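PDB 2EAB: alpha-fucosidase from Bifidobacterium bifidum, which probably hydrolyses alpha-1,2-fucosyl linkages to release L-fucose from glycans, this chain being the catalytic portion of a larger, membrane-associated bifidobacterial fucosidase. Local coordinates for residues 447-458 with 483-494. Residues are numbered along the deposited sequence; the frame is centred on the assembly and turned at random.
With EDO (1,2-ethanediol), chain H.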
ATOM      1  N   TYR A 447       7.462   0.624 -10.465  1.00  5.65           N
ATOM      2  CA  TYR A 447       8.323   1.273  -9.475  1.00  5.88           C
ATOM      3  C   TYR A 447       9.491   0.373  -9.076  1.00  5.48           C
ATOM      4  O   TYR A 447      10.628   0.829  -8.965  1.00  5.61           O
ATOM      5  CB  TYR A 447       7.509   1.659  -8.240  1.00  5.86           C
ATOM      6  CG  TYR A 447       8.301   2.459  -7.235  1.00  5.78           C
ATOM      7  CD1 TYR A 447       8.520   3.823  -7.426  1.00  5.52           C
ATOM      8  CD2 TYR A 447       8.844   1.851  -6.104  1.00  5.98           C
ATOM      9  CE1 TYR A 447       9.252   4.566  -6.517  1.00  5.39           C
ATOM     10  CE2 TYR A 447       9.588   2.586  -5.190  1.00  5.79           C
ATOM     11  CZ  TYR A 447       9.783   3.942  -5.400  1.00  5.50           C
ATOM     12  OH  TYR A 447      10.529   4.656  -4.485  1.00  6.19           O
ATOM     13  N   VAL A 448       9.202  -0.906  -8.855  1.00  5.65           N
ATOM     14  CA  VAL A 448      10.236  -1.843  -8.441  1.00  5.62           C
ATOM     15  C   VAL A 448      11.198  -2.087  -9.611  1.00  5.85           C
ATOM     16  O   VAL A 448      12.411  -2.105  -9.421  1.00  6.02           O
ATOM     17  CB  VAL A 448       9.624  -3.138  -7.861  1.00  5.73           C
ATOM     18  CG1 VAL A 448      10.717  -4.152  -7.533  1.00  6.55           C
ATOM     19  CG2 VAL A 448       8.824  -2.808  -6.600  1.00  6.24           C
ATOM     20  N   GLU A 449      10.662  -2.215 -10.828  1.00  5.88           N
ATOM     21  CA  GLU A 449      11.516  -2.232 -12.025  1.00  6.06           C
ATOM     22  C   GLU A 449      12.382  -0.974 -12.075  1.00  5.87           C
ATOM     23  O   GLU A 449      13.558  -1.034 -12.439  1.00  6.16           O
ATOM     24  CB  GLU A 449      10.688  -2.376 -13.302  1.00  5.98           C
ATOM     25  CG  GLU A 449      10.044  -3.747 -13.427  1.00  6.47           C
ATOM     26  CD  GLU A 449       9.031  -3.860 -14.552  1.00  6.98           C
ATOM     27  OE1 GLU A 449       8.347  -2.865 -14.872  1.00  8.86           O
ATOM     28  OE2 GLU A 449       8.886  -4.981 -15.095  1.00  8.77           O
ATOM     29  N   GLY A 450      11.796   0.151 -11.669  1.00  6.07           N
ATOM     30  CA  GLY A 450      12.488   1.434 -11.614  1.00  6.28           C
ATOM     31  C   GLY A 450      13.619   1.505 -10.602  1.00  6.21           C
ATOM     32  O   GLY A 450      14.481   2.379 -10.694  1.00  6.70           O
ATOM     33  N   LEU A 451      13.626   0.594  -9.631  1.00  6.26           N
ATOM     34  CA  LEU A 451      14.713   0.530  -8.660  1.00  6.28           C
ATOM     35  C   LEU A 451      15.952  -0.171  -9.198  1.00  5.76           C
ATOM     36  O   LEU A 451      17.020  -0.073  -8.599  1.00  5.82           O
ATOM     37  CB  LEU A 451      14.260  -0.157  -7.371  1.00  6.77           C
ATOM     38  CG  LEU A 451      13.130   0.517  -6.587  1.00  7.57           C
ATOM     39  CD1 LEU A 451      12.727  -0.343  -5.401  1.00  9.27           C
ATOM     40  CD2 LEU A 451      13.517   1.918  -6.125  1.00  9.91           C
ATOM     41  N   VAL A 452      15.840  -0.878 -10.321  1.00  5.54           N
ATOM     42  CA  VAL A 452      16.947  -1.714 -10.775  1.00  5.96           C
ATOM     43  C   VAL A 452      18.168  -0.894 -11.197  1.00  5.97           C
ATOM     44  O   VAL A 452      19.264  -1.137 -10.701  1.00  6.02           O
ATOM     45  CB  VAL A 452      16.510  -2.730 -11.853  1.00  5.87           C
ATOM     46  CG1 VAL A 452      17.705  -3.530 -12.362  1.00  6.45           C
ATOM     47  CG2 VAL A 452      15.436  -3.664 -11.293  1.00  6.45           C
ATOM     48  N   LYS A 453      17.990   0.061 -12.105  1.00  6.00           N
ATOM     49  CA  LYS A 453      19.125   0.872 -12.549  1.00  6.33           C
ATOM     50  C   LYS A 453      19.817   1.648 -11.415  1.00  5.92           C
ATOM     51  O   LYS A 453      21.019   1.483 -11.222  1.00  6.23           O
ATOM     52  CB  LYS A 453      18.743   1.781 -13.720  1.00  6.56           C
ATOM     53  CG  LYS A 453      18.523   1.027 -15.023  1.00  7.84           C
ATOM     54  CD  LYS A 453      18.188   1.976 -16.154  1.00  9.65           C
ATOM     55  CE  LYS A 453      18.010   1.223 -17.458  1.00 11.39           C
ATOM     56  NZ  LYS A 453      17.689   2.154 -18.570  1.00 13.17           N
ATOM     57  N   PRO A 454      19.074   2.474 -10.651  1.00  5.57           N
ATOM     58  CA  PRO A 454      19.758   3.135  -9.529  1.00  5.73           C
ATOM     59  C   PRO A 454      20.266   2.138  -8.484  1.00  5.74           C
ATOM     60  O   PRO A 454      21.343   2.329  -7.914  1.00  5.95           O
ATOM     61  CB  PRO A 454      18.676   4.055  -8.954  1.00  5.79           C
ATOM     62  CG  PRO A 454      17.377   3.449  -9.392  1.00  5.67           C
ATOM     63  CD  PRO A 454      17.660   2.883 -10.745  1.00  6.12           C
ATOM     64  N   GLY A 455      19.517   1.060  -8.273  1.00  5.36           N
ATOM     65  CA  GLY A 455      19.881   0.057  -7.280  1.00  6.01           C
ATOM     66  C   GLY A 455      21.139  -0.718  -7.616  1.00  5.29           C
ATOM     67  O   GLY A 455      21.804  -1.233  -6.717  1.00  5.60           O
ATOM     68  N   ARG A 456      21.478  -0.807  -8.901  1.00  5.82           N
ATOM     69  CA  ARG A 456      22.735  -1.431  -9.308  1.00  6.17           C
ATOM     70  C   ARG A 456      23.935  -0.597  -8.851  1.00  6.01           C
ATOM     71  O   ARG A 456      24.997  -1.143  -8.556  1.00  6.42           O
ATOM     72  CB  ARG A 456      22.767  -1.668 -10.820  1.00  6.27           C
ATOM     73  CG  ARG A 456      21.942  -2.865 -11.258  1.00  6.79           C
ATOM     74  CD  ARG A 456      21.784  -2.895 -12.757  1.00  7.48           C
ATOM     75  NE  ARG A 456      21.085  -4.088 -13.221  1.00  6.41           N
ATOM     76  CZ  ARG A 456      20.741  -4.301 -14.487  1.00  6.73           C
ATOM     77  NH1 ARG A 456      21.037  -3.410 -15.427  1.00  7.84           N
ATOM     78  NH2 ARG A 456      20.113  -5.418 -14.819  1.00  7.54           N
ATOM     79  N   VAL A 457      23.764   0.724  -8.791  1.00  6.03           N
ATOM     80  CA  VAL A 457      24.796   1.608  -8.255  1.00  6.43           C
ATOM     81  C   VAL A 457      24.987   1.317  -6.766  1.00  5.86           C
ATOM     82  O   VAL A 457      26.108   1.135  -6.303  1.00  5.97           O
ATOM     83  CB  VAL A 457      24.455   3.106  -8.469  1.00  6.42           C
ATOM     84  CG1 VAL A 457      25.575   3.997  -7.958  1.00  7.43           C
ATOM     85  CG2 VAL A 457      24.192   3.397  -9.941  1.00  7.97           C
ATOM     86  N   THR A 458      23.886   1.244  -6.025  1.00  5.77           N
ATOM     87  CA  THR A 458      23.930   0.937  -4.601  1.00  5.75           C
ATOM     88  C   THR A 458      24.545  -0.439  -4.344  1.00  5.73           C
ATOM     89  O   THR A 458      25.358  -0.603  -3.432  1.00  5.39           O
ATOM     90  CB  THR A 458      22.521   1.025  -4.003  1.00  5.26           C
ATOM     91  OG1 THR A 458      21.995   2.330  -4.272  1.00  6.19           O
ATOM     92  CG2 THR A 458      22.538   0.809  -2.506  1.00  6.04           C
ATOM     93  N   ALA A 483      18.271  -1.650  -2.497  1.00  5.61           N
ATOM     94  CA  ALA A 483      17.574  -0.467  -2.007  1.00  5.49           C
ATOM     95  C   ALA A 483      17.178  -0.725  -0.563  1.00  5.59           C
ATOM     96  O   ALA A 483      17.211  -1.867  -0.093  1.00  5.93           O
ATOM     97  CB  ALA A 483      16.362  -0.135  -2.860  1.00  5.46           C
ATOM     98  N   HIS A 484      16.782   0.339   0.128  1.00  5.08           N
ATOM     99  CA  HIS A 484      16.596   0.281   1.563  1.00  5.39           C
ATOM    100  C   HIS A 484      15.194   0.766   1.966  1.00  5.68           C
ATOM    101  O   HIS A 484      14.230   0.482   1.256  1.00  5.95           O
ATOM    102  CB  HIS A 484      17.771   1.008   2.215  1.00  5.43           C
ATOM    103  CG  HIS A 484      19.056   0.260   2.073  1.00  5.61           C
ATOM    104  ND1 HIS A 484      19.910   0.374   0.993  1.00  7.37           N
ATOM    105  CD2 HIS A 484      19.597  -0.676   2.882  1.00  4.36           C
ATOM    106  CE1 HIS A 484      20.934  -0.448   1.162  1.00  4.09           C
ATOM    107  NE2 HIS A 484      20.767  -1.091   2.305  1.00  6.90           N
ATOM    108  N   THR A 485      15.057   1.431   3.115  1.00  5.40           N
ATOM    109  CA  THR A 485      13.734   1.829   3.605  1.00  5.88           C
ATOM    110  C   THR A 485      13.197   3.075   2.899  1.00  5.59           C
ATOM    111  O   THR A 485      12.140   3.041   2.268  1.00  5.59           O
ATOM    112  CB  THR A 485      13.722   2.039   5.139  1.00  6.14           C
ATOM    113  OG1 THR A 485      13.949   0.785   5.796  1.00  6.81           O
ATOM    114  CG2 THR A 485      12.386   2.593   5.599  1.00  6.41           C
ATOM    115  N   GLU A 486      13.916   4.183   3.038  1.00  5.37           N
ATOM    116  CA  GLU A 486      13.438   5.456   2.521  1.00  5.51           C
ATOM    117  C   GLU A 486      13.742   5.565   1.039  1.00  5.62           C
ATOM    118  O   GLU A 486      14.904   5.619   0.642  1.00  5.59           O
ATOM    119  CB  GLU A 486      14.081   6.621   3.265  1.00  6.01           C
ATOM    120  CG  GLU A 486      13.803   6.637   4.750  1.00  6.38           C
ATOM    121  CD  GLU A 486      14.223   7.940   5.381  1.00  7.21           C
ATOM    122  OE1 GLU A 486      15.245   8.519   4.946  1.00  7.09           O
ATOM    123  OE2 GLU A 486      13.531   8.391   6.320  1.00  8.06           O
ATOM    124  N   ASN A 487      12.681   5.598   0.238  1.00  5.33           N
ATOM    125  CA  ASN A 487      12.767   5.688  -1.207  1.00  5.30           C
ATOM    126  C   ASN A 487      11.975   6.882  -1.715  1.00  5.15           C
ATOM    127  O   ASN A 487      11.183   7.482  -0.977  1.00  5.62           O
ATOM    128  CB  ASN A 487      12.312   4.369  -1.832  1.00  5.67           C
ATOM    129  CG  ASN A 487      13.398   3.318  -1.785  1.00  5.49           C
ATOM    130  OD1 ASN A 487      14.235   3.246  -2.685  1.00  6.45           O
ATOM    131  ND2 ASN A 487      13.418   2.522  -0.722  1.00  6.11           N
ATOM    132  N   THR A 488      12.223   7.255  -2.967  1.00  5.13           N
ATOM    133  CA  THR A 488      11.654   8.483  -3.515  1.00  5.39           C
ATOM    134  C   THR A 488      11.235   8.265  -4.969  1.00  5.41           C
ATOM    135  O   THR A 488      11.251   7.140  -5.470  1.00  5.48           O
ATOM    136  CB  THR A 488      12.665   9.649  -3.468  1.00  5.53           C
ATOM    137  OG1 THR A 488      13.697   9.400  -4.426  1.00  5.14           O
ATOM    138  CG2 THR A 488      13.257   9.839  -2.075  1.00  5.84           C
ATOM    139  N   ALA A 489      10.891   9.352  -5.649  1.00  5.36           N
ATOM    140  CA  ALA A 489      10.605   9.322  -7.080  1.00  5.62           C
ATOM    141  C   ALA A 489      11.871   9.218  -7.944  1.00  5.57           C
ATOM    142  O   ALA A 489      11.769   9.059  -9.163  1.00  5.81           O
ATOM    143  CB  ALA A 489       9.797  10.554  -7.473  1.00  6.22           C
ATOM    144  N   TYR A 490      13.052   9.312  -7.329  1.00  5.39           N
ATOM    145  CA  TYR A 490      14.297   9.546  -8.070  1.00  5.37           C
ATOM    146  C   TYR A 490      15.424   8.550  -7.791  1.00  5.70           C
ATOM    147  O   TYR A 490      16.611   8.906  -7.841  1.00  5.49           O
ATOM    148  CB  TYR A 490      14.797  10.970  -7.813  1.00  5.45           C
ATOM    149  CG  TYR A 490      13.815  12.056  -8.171  1.00  5.18           C
ATOM    150  CD1 TYR A 490      13.451  12.275  -9.496  1.00  5.75           C
ATOM    151  CD2 TYR A 490      13.268  12.882  -7.192  1.00  6.16           C
ATOM    152  CE1 TYR A 490      12.564  13.277  -9.836  1.00  5.71           C
ATOM    153  CE2 TYR A 490      12.367  13.887  -7.521  1.00  5.65           C
ATOM    154  CZ  TYR A 490      12.025  14.083  -8.851  1.00  5.88           C
ATOM    155  OH  TYR A 490      11.138  15.074  -9.211  1.00  6.11           O
ATOM    156  N   GLY A 491      15.079   7.295  -7.521  1.00  5.31           N
ATOM    157  CA  GLY A 491      16.117   6.283  -7.351  1.00  5.83           C
ATOM    158  C   GLY A 491      17.042   6.527  -6.167  1.00  5.22           C
ATOM    159  O   GLY A 491      18.254   6.302  -6.261  1.00  5.61           O
ATOM    160  N   TRP A 492      16.456   6.976  -5.054  1.00  5.35           N
ATOM    161  CA  TRP A 492      17.149   7.147  -3.774  1.00  5.34           C
ATOM    162  C   TRP A 492      17.243   5.775  -3.099  1.00  4.98           C
ATOM    163  O   TRP A 492      16.530   5.470  -2.130  1.00  5.53           O
ATOM    164  CB  TRP A 492      16.361   8.129  -2.918  1.00  5.50           C
ATOM    165  CG  TRP A 492      17.005   8.603  -1.650  1.00  5.17           C
ATOM    166  CD1 TRP A 492      16.688   8.222  -0.378  1.00  5.16           C
ATOM    167  CD2 TRP A 492      18.027   9.598  -1.528  1.00  5.52           C
ATOM    168  NE1 TRP A 492      17.466   8.904   0.533  1.00  5.53           N
ATOM    169  CE2 TRP A 492      18.289   9.760  -0.149  1.00  5.36           C
ATOM    170  CE3 TRP A 492      18.754  10.360  -2.450  1.00  5.68           C
ATOM    171  CZ2 TRP A 492      19.238  10.660   0.326  1.00  5.70           C
ATOM    172  CZ3 TRP A 492      19.693  11.260  -1.973  1.00  5.73           C
ATOM    173  CH2 TRP A 492      19.932  11.396  -0.598  1.00  6.14           C
ATOM    174  N   THR A 493      18.136   4.950  -3.635  1.00  5.21           N
ATOM    175  CA  THR A 493      18.250   3.552  -3.240  1.00  5.51           C
ATOM    176  C   THR A 493      19.369   3.331  -2.234  1.00  5.57           C
ATOM    177  O   THR A 493      19.512   2.231  -1.699  1.00  5.66           O
ATOM    178  CB  THR A 493      18.441   2.622  -4.459  1.00  5.73           C
ATOM    179  OG1 THR A 493      19.568   3.058  -5.228  1.00  5.86           O
ATOM    180  CG2 THR A 493      17.214   2.673  -5.349  1.00  5.79           C
ATOM    181  N   ALA A 494      20.148   4.375  -1.958  1.00  5.52           N
ATOM    182  CA  ALA A 494      21.153   4.294  -0.905  1.00  5.47           C
ATOM    183  C   ALA A 494      20.507   4.017   0.446  1.00  5.39           C
ATOM    184  O   ALA A 494      19.340   4.344   0.661  1.00  5.03           O
ATOM    185  CB  ALA A 494      21.935   5.580  -0.827  1.00  5.94           C
TER
HETATM  186  C1  EDO H4810      14.018   4.260 -13.536  1.00 41.88           C
HETATM  187  O1  EDO H4810      15.062   3.309 -13.249  1.00 37.75           O
HETATM  188  C2  EDO H4810      13.488   4.151 -15.015  1.00 42.08           C
HETATM  189  O2  EDO H4810      14.622   4.172 -15.870  1.00 37.35           O
HETATM  190  O   HOH W   1      21.244   4.752  -6.586  1.00  6.24           O
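Tyr447 reaches across with its phenol, and OH donates to Thr488 O at 2.8 Å, the acceptor at the ring edge in its plane and the donor tilted 29° from the carbonyl plane. CG stands anti to the backbone N (chi1 -174°), which swings the ring round so that its OH end meets the loop; OH also touches Asn487 CB at 3.2 Å. A phenylalanine here would probably leave Thr488 O without this donor. Further along, Leu451 CD2 touches both Asn487 OD1 and Thr493 CG2, the latter 3.9 Å away. Pro454 sets its CB-CG edge against Gly491, CB 3.5 Å from Gly491 O; a CB on Gly491 would run into Pro454 CB. This is a helix-loop junction inside the family 95 catalytic domain: helices 442-450 and 452-463 face the loop around the short strand 486-487, which pairs with 419-420. At the far end Thr458 OG1 and Thr493 OG1 lie 2.7 Å apart, and a water bridges Thr493 OG1 to Pro454 O. Behind them, His484 ND1 donates almost straight to Thr493 O (3.3 Å), while Asn94 OD1 is a second partner of Thr458 OG1. An ST turn at Thr488 shapes the loop beside Tyr447, whose side chain lies about 4 Å from that of Leu393, a calcium-site residue.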